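Local coordinates for protein similar to yteR (Bacilus subtilis) (Clostridium acetobutylicum, PDB 4WU0) that probably hydrolyses unsaturated rhamnogalacturonan fragments of pectin, as a YteR-like member of glycoside hydrolase family 105, at residues N73-N78 with F117-I122; Y67-Y72 with L102-D107. All coordinates share one frame; numbering follows the deposited sequence.

Contact 1: residues N73-N78 with F117-I122; sequences NIDHLN and FWHKNI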
loop_
_atom_site.group_PDB
_atom_site.type_symbol
_atom_site.label_atom_id
_atom_site.label_comp_id
_atom_site.label_asym_id
_atom_site.label_seq_id
_atom_site.Cartn_x
_atom_site.Cartn_y
_atom_site.Cartn_z
ATOM N N ASN A 73 -8.639 -8.877 10.971
ATOM C CA ASN A 73 -7.310 -8.460 10.537
ATOM C C ASN A 73 -7.504 -7.548 9.334
ATOM O O ASN A 73 -7.998 -7.995 8.306
ATOM C CB ASN A 73 -6.488 -9.703 10.156
ATOM C CG ASN A 73 -5.081 -9.376 9.688
ATOM O OD1 ASN A 73 -4.778 -8.245 9.290
ATOM N ND2 ASN A 73 -4.210 -10.391 9.696
ATOM N N ILE A 74 -7.173 -6.260 9.448
ATOM C CA ILE A 74 -7.456 -5.347 8.351
ATOM C C ILE A 74 -6.690 -5.723 7.070
ATOM O O ILE A 74 -7.174 -5.445 5.961
ATOM C CB ILE A 74 -7.199 -3.863 8.746
ATOM C CG1 ILE A 74 -8.030 -2.906 7.899
ATOM C CG2 ILE A 74 -5.724 -3.502 8.662
ATOM C CD1 ILE A 74 -9.476 -2.872 8.280
ATOM N N ASP A 75 -5.536 -6.358 7.223
ATOM C CA ASP A 75 -4.716 -6.788 6.075
ATOM C C ASP A 75 -5.498 -7.698 5.164
ATOM O O ASP A 75 -5.260 -7.715 3.948
ATOM C CB ASP A 75 -3.451 -7.551 6.477
ATOM C CG ASP A 75 -2.408 -6.690 7.130
ATOM O OD1 ASP A 75 -2.456 -5.456 7.005
ATOM O OD2 ASP A 75 -1.521 -7.259 7.785
ATOM N N HIS A 76 -6.407 -8.480 5.744
ATOM C CA HIS A 76 -7.168 -9.473 4.987
ATOM C C HIS A 76 -8.178 -8.885 4.010
ATOM O O HIS A 76 -8.734 -9.626 3.202
ATOM C CB HIS A 76 -7.906 -10.406 5.941
ATOM C CG HIS A 76 -7.023 -11.421 6.571
ATOM N ND1 HIS A 76 -5.668 -11.468 6.335
ATOM C CD2 HIS A 76 -7.293 -12.447 7.408
ATOM C CE1 HIS A 76 -5.142 -12.478 7.006
ATOM N NE2 HIS A 76 -6.107 -13.086 7.661
ATOM N N LEU A 77 -8.404 -7.572 4.048
ATOM C CA LEU A 77 -9.290 -6.914 3.091
ATOM C C LEU A 77 -8.606 -6.512 1.788
ATOM O O LEU A 77 -9.267 -6.304 0.778
ATOM C CB LEU A 77 -9.956 -5.688 3.721
ATOM C CG LEU A 77 -10.791 -6.016 4.956
ATOM C CD1 LEU A 77 -11.418 -4.740 5.481
ATOM C CD2 LEU A 77 -11.873 -7.054 4.684
ATOM N N ASN A 78 -7.289 -6.383 1.799
ATOM C CA ASN A 78 -6.633 -5.805 0.636
ATOM C C ASN A 78 -6.877 -6.584 -0.657
ATOM O O ASN A 78 -7.021 -5.995 -1.721
ATOM C CB ASN A 78 -5.141 -5.684 0.824
ATOM C CG ASN A 78 -4.533 -4.769 -0.225
ATOM O OD1 ASN A 78 -4.896 -3.604 -0.306
ATOM N ND2 ASN A 78 -3.666 -5.297 -1.065
ATOM N N PHE A 117 -10.925 1.983 12.023
ATOM C CA PHE A 117 -10.676 0.551 12.201
ATOM C C PHE A 117 -9.383 0.302 13.009
ATOM O O PHE A 117 -8.310 0.836 12.680
ATOM C CB PHE A 117 -10.484 -0.131 10.843
ATOM C CG PHE A 117 -11.682 -0.070 9.917
ATOM C CD1 PHE A 117 -12.959 -0.385 10.361
ATOM C CD2 PHE A 117 -11.505 0.247 8.581
ATOM C CE1 PHE A 117 -14.046 -0.350 9.483
ATOM C CE2 PHE A 117 -12.568 0.274 7.701
ATOM C CZ PHE A 117 -13.842 -0.023 8.152
ATOM N N TRP A 118 -9.472 -0.544 14.018
ATOM C CA TRP A 118 -8.283 -1.138 14.604
ATOM C C TRP A 118 -7.504 -1.892 13.517
ATOM O O TRP A 118 -8.079 -2.527 12.639
ATOM C CB TRP A 118 -8.642 -2.183 15.652
ATOM C CG TRP A 118 -9.271 -1.691 16.903
ATOM C CD1 TRP A 118 -9.565 -0.396 17.241
ATOM C CD2 TRP A 118 -9.665 -2.496 18.016
ATOM N NE1 TRP A 118 -10.123 -0.352 18.499
ATOM C CE2 TRP A 118 -10.215 -1.631 18.989
ATOM C CE3 TRP A 118 -9.629 -3.871 18.276
ATOM C CZ2 TRP A 118 -10.689 -2.092 20.210
ATOM C CZ3 TRP A 118 -10.113 -4.334 19.488
ATOM C CH2 TRP A 118 -10.643 -3.447 20.439
ATOM N N HIS A 119 -6.189 -1.843 13.600
ATOM C CA HIS A 119 -5.368 -2.551 12.632
ATOM C C HIS A 119 -5.688 -4.072 12.617
ATOM O O HIS A 119 -5.866 -4.679 11.538
ATOM C CB HIS A 119 -3.897 -2.313 12.920
ATOM C CG HIS A 119 -3.033 -2.767 11.801
ATOM N ND1 HIS A 119 -3.154 -2.232 10.536
ATOM C CD2 HIS A 119 -2.103 -3.745 11.720
ATOM C CE1 HIS A 119 -2.322 -2.858 9.723
ATOM N NE2 HIS A 119 -1.674 -3.776 10.418
ATOM N N LYS A 120 -5.766 -4.688 13.795
ATOM C CA LYS A 120 -6.208 -6.070 13.917
ATOM C C LYS A 120 -6.846 -6.242 15.289
ATOM O O LYS A 120 -6.583 -5.460 16.209
ATOM C CB LYS A 120 -5.060 -7.090 13.835
ATOM C CG LYS A 120 -4.164 -6.988 12.608
ATOM C CD LYS A 120 -3.133 -8.120 12.575
ATOM C CE LYS A 120 -2.184 -7.958 11.398
ATOM N NZ LYS A 120 -1.208 -9.067 11.362
ATOM N N ASN A 121 -7.644 -7.285 15.454
ATOM C CA ASN A 121 -8.176 -7.600 16.783
ATOM C C ASN A 121 -7.051 -7.763 17.817
ATOM O O ASN A 121 -7.226 -7.384 18.992
ATOM C CB ASN A 121 -9.038 -8.874 16.732
ATOM C CG ASN A 121 -10.379 -8.723 17.437
ATOM O OD1 ASN A 121 -10.827 -7.621 17.765
ATOM N ND2 ASN A 121 -11.040 -9.849 17.651
ATOM N N ILE A 122 -5.895 -8.287 17.392
ATOM C CA ILE A 122 -4.777 -8.495 18.323
ATOM C C ILE A 122 -4.010 -7.207 18.616
ATOM O O ILE A 122 -3.105 -7.199 19.465
ATOM C CB ILE A 122 -3.751 -9.559 17.836
ATOM C CG1 ILE A 122 -3.170 -9.162 16.483
ATOM C CG2 ILE A 122 -4.374 -10.955 17.825
ATOM C CD1 ILE A 122 -1.987 -10.014 16.085
HETATM O O HOH W 1 -1.560 -9.803 8.560
HETATM O O HOH W 2 -0.090 -5.947 9.527
#
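Asn73 sends its side chain out with CG anti to the backbone N (chi1 180°) and lays the amide alongside the extended Lys120 chain, both pointing the same way, with OD1 3.4 Å from Lys120 CE. The same OD1 accepts from Asp75 N at 2.9 Å, the donor sitting above the carbonyl plane, which closes an Asx turn. Between Asn73 and Lys120 the backbones form a single bridge. Ile74 N gives its hydrogen to His119 O (2.9 Å), nearly along the C=O axis. The Ile74 side chain forks: CG2 lies against His119 O and, at 3.4 Å, His119 ND1, while Ile74 CD1 meets Phe117 CD2 at 3.7 Å. Asp75 turns OD2 toward two waters. One, 2.7 Å from Asp75 OD2, also accepts from Asn73 ND2 and Lys120 NZ; the second joins OD2 to His119 NE2 in the imidazole plane. Lys120 NZ lies 4.0 Å from Asp75 OD2, too far for a direct salt bridge but near enough probably to favour the carboxylate. Trp128 stacks on the His119 ring. An Asx turn leading into helical backbone, held by one backbone bridge to an irregular loop, thus joins the 44-54/80-90 interhelical loop to that between helix 93-108 and strand 126-128 in the family's (alpha/alpha)6 barrel.

Contact 2: residues Y67-Y72 with L102-D107; sequences YKLEEY and LRKQID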
loop_
_atom_site.group_PDB
_atom_site.type_symbol
_atom_site.label_atom_id
_atom_site.label_comp_id
_atom_site.label_asym_id
_atom_site.label_seq_id
_atom_site.Cartn_x
_atom_site.Cartn_y
_atom_site.Cartn_z
ATOM N N TYR A 67 -8.576 -17.201 4.903
ATOM C CA TYR A 67 -9.247 -16.023 5.451
ATOM C C TYR A 67 -10.151 -16.433 6.592
ATOM O O TYR A 67 -10.886 -17.404 6.466
ATOM C CB TYR A 67 -10.082 -15.379 4.359
ATOM C CG TYR A 67 -10.962 -14.252 4.848
ATOM C CD1 TYR A 67 -10.406 -13.089 5.361
ATOM C CD2 TYR A 67 -12.340 -14.357 4.805
ATOM C CE1 TYR A 67 -11.201 -12.052 5.802
ATOM C CE2 TYR A 67 -13.153 -13.333 5.246
ATOM C CZ TYR A 67 -12.584 -12.175 5.746
ATOM O OH TYR A 67 -13.408 -11.163 6.196
ATOM N N LYS A 68 -10.103 -15.715 7.712
ATOM C CA LYS A 68 -11.099 -15.924 8.769
ATOM C C LYS A 68 -11.551 -14.556 9.233
ATOM O O LYS A 68 -10.777 -13.769 9.775
ATOM C CB LYS A 68 -10.565 -16.763 9.931
ATOM C CG LYS A 68 -11.643 -17.145 10.957
ATOM C CD LYS A 68 -11.116 -18.169 11.973
ATOM C CE LYS A 68 -11.998 -18.254 13.211
ATOM N NZ LYS A 68 -11.469 -19.240 14.203
ATOM N N LEU A 69 -12.806 -14.270 8.944
ATOM C CA LEU A 69 -13.400 -12.984 9.232
ATOM C C LEU A 69 -13.236 -12.595 10.695
ATOM O O LEU A 69 -12.917 -11.441 11.005
ATOM C CB LEU A 69 -14.875 -13.040 8.854
ATOM C CG LEU A 69 -15.680 -11.763 9.061
ATOM C CD1 LEU A 69 -16.775 -11.679 8.016
ATOM C CD2 LEU A 69 -16.268 -11.751 10.447
ATOM N N GLU A 70 -13.469 -13.554 11.591
ATOM C CA GLU A 70 -13.460 -13.291 13.016
ATOM C C GLU A 70 -12.090 -12.922 13.600
ATOM O O GLU A 70 -12.008 -12.528 14.760
ATOM C CB GLU A 70 -14.058 -14.487 13.777
ATOM C CG GLU A 70 -15.557 -14.656 13.561
ATOM C CD GLU A 70 -15.920 -15.289 12.219
ATOM O OE1 GLU A 70 -15.020 -15.807 11.510
ATOM O OE2 GLU A 70 -17.124 -15.272 11.879
ATOM N N GLU A 71 -11.025 -13.022 12.819
ATOM C CA GLU A 71 -9.738 -12.511 13.273
ATOM C C GLU A 71 -9.700 -10.990 13.239
ATOM O O GLU A 71 -8.857 -10.380 13.892
ATOM C CB GLU A 71 -8.601 -13.086 12.423
ATOM C CG GLU A 71 -8.353 -14.544 12.788
ATOM C CD GLU A 71 -7.357 -15.241 11.888
ATOM O OE1 GLU A 71 -6.840 -14.600 10.936
ATOM O OE2 GLU A 71 -7.103 -16.444 12.148
ATOM N N TYR A 72 -10.597 -10.398 12.453
ATOM C CA TYR A 72 -10.674 -8.947 12.267
ATOM C C TYR A 72 -9.267 -8.367 12.020
ATOM O O TYR A 72 -8.787 -7.503 12.740
ATOM C CB TYR A 72 -11.430 -8.285 13.437
ATOM C CG TYR A 72 -12.917 -8.577 13.351
ATOM C CD1 TYR A 72 -13.671 -8.048 12.320
ATOM C CD2 TYR A 72 -13.548 -9.423 14.250
ATOM C CE1 TYR A 72 -15.004 -8.315 12.196
ATOM C CE2 TYR A 72 -14.897 -9.704 14.135
ATOM C CZ TYR A 72 -15.615 -9.145 13.100
ATOM O OH TYR A 72 -16.954 -9.422 12.979
ATOM N N LEU A 102 -15.930 -10.591 2.326
ATOM C CA LEU A 102 -15.004 -9.614 2.855
ATOM C C LEU A 102 -15.736 -8.388 3.376
ATOM O O LEU A 102 -15.394 -7.861 4.428
ATOM C CB LEU A 102 -14.001 -9.180 1.778
ATOM C CG LEU A 102 -13.035 -10.274 1.322
ATOM C CD1 LEU A 102 -12.243 -9.768 0.116
ATOM C CD2 LEU A 102 -12.079 -10.713 2.440
ATOM N N ARG A 103 -16.752 -7.933 2.649
ATOM C CA ARG A 103 -17.500 -6.756 3.062
ATOM C C ARG A 103 -18.161 -6.961 4.424
ATOM O O ARG A 103 -18.313 -6.009 5.199
ATOM C CB ARG A 103 -18.531 -6.390 1.991
ATOM C CG ARG A 103 -19.507 -5.301 2.390
ATOM C CD ARG A 103 -18.831 -3.974 2.621
ATOM N NE ARG A 103 -19.800 -2.945 2.962
ATOM C CZ ARG A 103 -20.328 -2.790 4.173
ATOM N NH1 ARG A 103 -19.972 -3.601 5.172
ATOM N NH2 ARG A 103 -21.194 -1.818 4.404
ATOM N N LYS A 104 -18.572 -8.198 4.712
ATOM C CA LYS A 104 -19.185 -8.510 6.002
ATOM C C LYS A 104 -18.228 -8.220 7.178
ATOM O O LYS A 104 -18.670 -7.906 8.265
ATOM C CB LYS A 104 -19.689 -9.960 6.021
ATOM C CG LYS A 104 -20.319 -10.420 7.322
ATOM C CD LYS A 104 -21.469 -9.530 7.711
ATOM C CE LYS A 104 -22.225 -10.043 8.930
ATOM N NZ LYS A 104 -23.071 -8.970 9.509
ATOM N N GLN A 105 -16.923 -8.303 6.962
ATOM C CA GLN A 105 -15.974 -7.973 8.028
ATOM C C GLN A 105 -16.125 -6.522 8.494
ATOM O O GLN A 105 -15.994 -6.212 9.668
ATOM C CB GLN A 105 -14.538 -8.204 7.558
ATOM C CG GLN A 105 -13.522 -8.040 8.672
ATOM C CD GLN A 105 -12.105 -8.388 8.247
ATOM O OE1 GLN A 105 -11.870 -9.355 7.523
ATOM N NE2 GLN A 105 -11.147 -7.594 8.723
ATOM N N ILE A 106 -16.409 -5.636 7.548
ATOM C CA ILE A 106 -16.535 -4.220 7.841
ATOM C C ILE A 106 -17.703 -3.932 8.769
ATOM O O ILE A 106 -17.667 -2.967 9.533
ATOM C CB ILE A 106 -16.580 -3.410 6.521
ATOM C CG1 ILE A 106 -15.202 -3.467 5.884
ATOM C CG2 ILE A 106 -16.973 -1.961 6.763
ATOM C CD1 ILE A 106 -15.142 -2.987 4.427
ATOM N N ASP A 107 -18.726 -4.781 8.734
ATOM C CA ASP A 107 -19.897 -4.600 9.590
ATOM C C ASP A 107 -19.555 -4.434 11.068
ATOM O O ASP A 107 -20.096 -3.550 11.738
ATOM C CB ASP A 107 -20.863 -5.779 9.450
ATOM C CG ASP A 107 -21.537 -5.832 8.098
ATOM O OD1 ASP A 107 -21.333 -4.919 7.288
ATOM O OD2 ASP A 107 -22.315 -6.776 7.860
HETATM O O HOH W 3 -9.966 -10.900 9.214
HETATM O O HOH W 4 -18.507 -8.411 10.891
#
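Gln105 lies at the centre, its chain extended with CG anti to the backbone N (chi1 -173°), so that the side chain runs between two tyrosines, CG against the Tyr72 ring and OE1 at the Tyr67 hydroxyl. Tyr67 OH donates to Gln105 OE1 at 2.7 Å, in the carbonyl plane and on a lone pair, with ring and amide nearly coplanar (14° apart). A water lies within bonding distance of OE1 and Lys68 O, though it cannot serve every acceptor round it at once. The Tyr72 ring stands almost perpendicular to the amide and turns its edge to the helix, CE1 lying 3.4 Å from Gln105 O. Leu102 CD2 sits over one face of the Tyr67 ring, a CH-pi contact 3.8 Å from the centroid, while the Leu69 backbone N lies over the opposite face. The segment 67-72 makes a short 3-10 turn through 69-71, packed on helix 93-108 of the family's (alpha/alpha)6 barrel. Leu69 O, which also accepts from Tyr72 N, comes over the centre of the Tyr72 ring just after that turn, and Leu69 CD1 reaches across to Gln105 N (3.5 Å). Farther out, a second water links Tyr72 OH to Lys104 O, donating to the carbonyl at 2.7 Å. His109 receives a hydrogen bond from Gln105 NE2, and Trp23 meets the Tyr67 ring.

The first segments of the two contacts are continuous, 67-72 running straight into 73-78, while their partners, 102-107 and 117-122, lie on helix 93-108 and in the loop that follows it. The segments therefore alternate along the chain, and the contact centres are about 9 Å apart. Two probable hydrogen bonds tie them together, Asn121 N to Tyr72 O at 3.0 Å and the weak one from Gln105 NE2 to Asn73 O at 3.2 Å. Leu102 CD2 also packs at 3.6 Å from His76 O. Contact 1 lies nearer the centre of the chain, about 14 Å from it, against about 19 Å for contact 2, measured centre to centre.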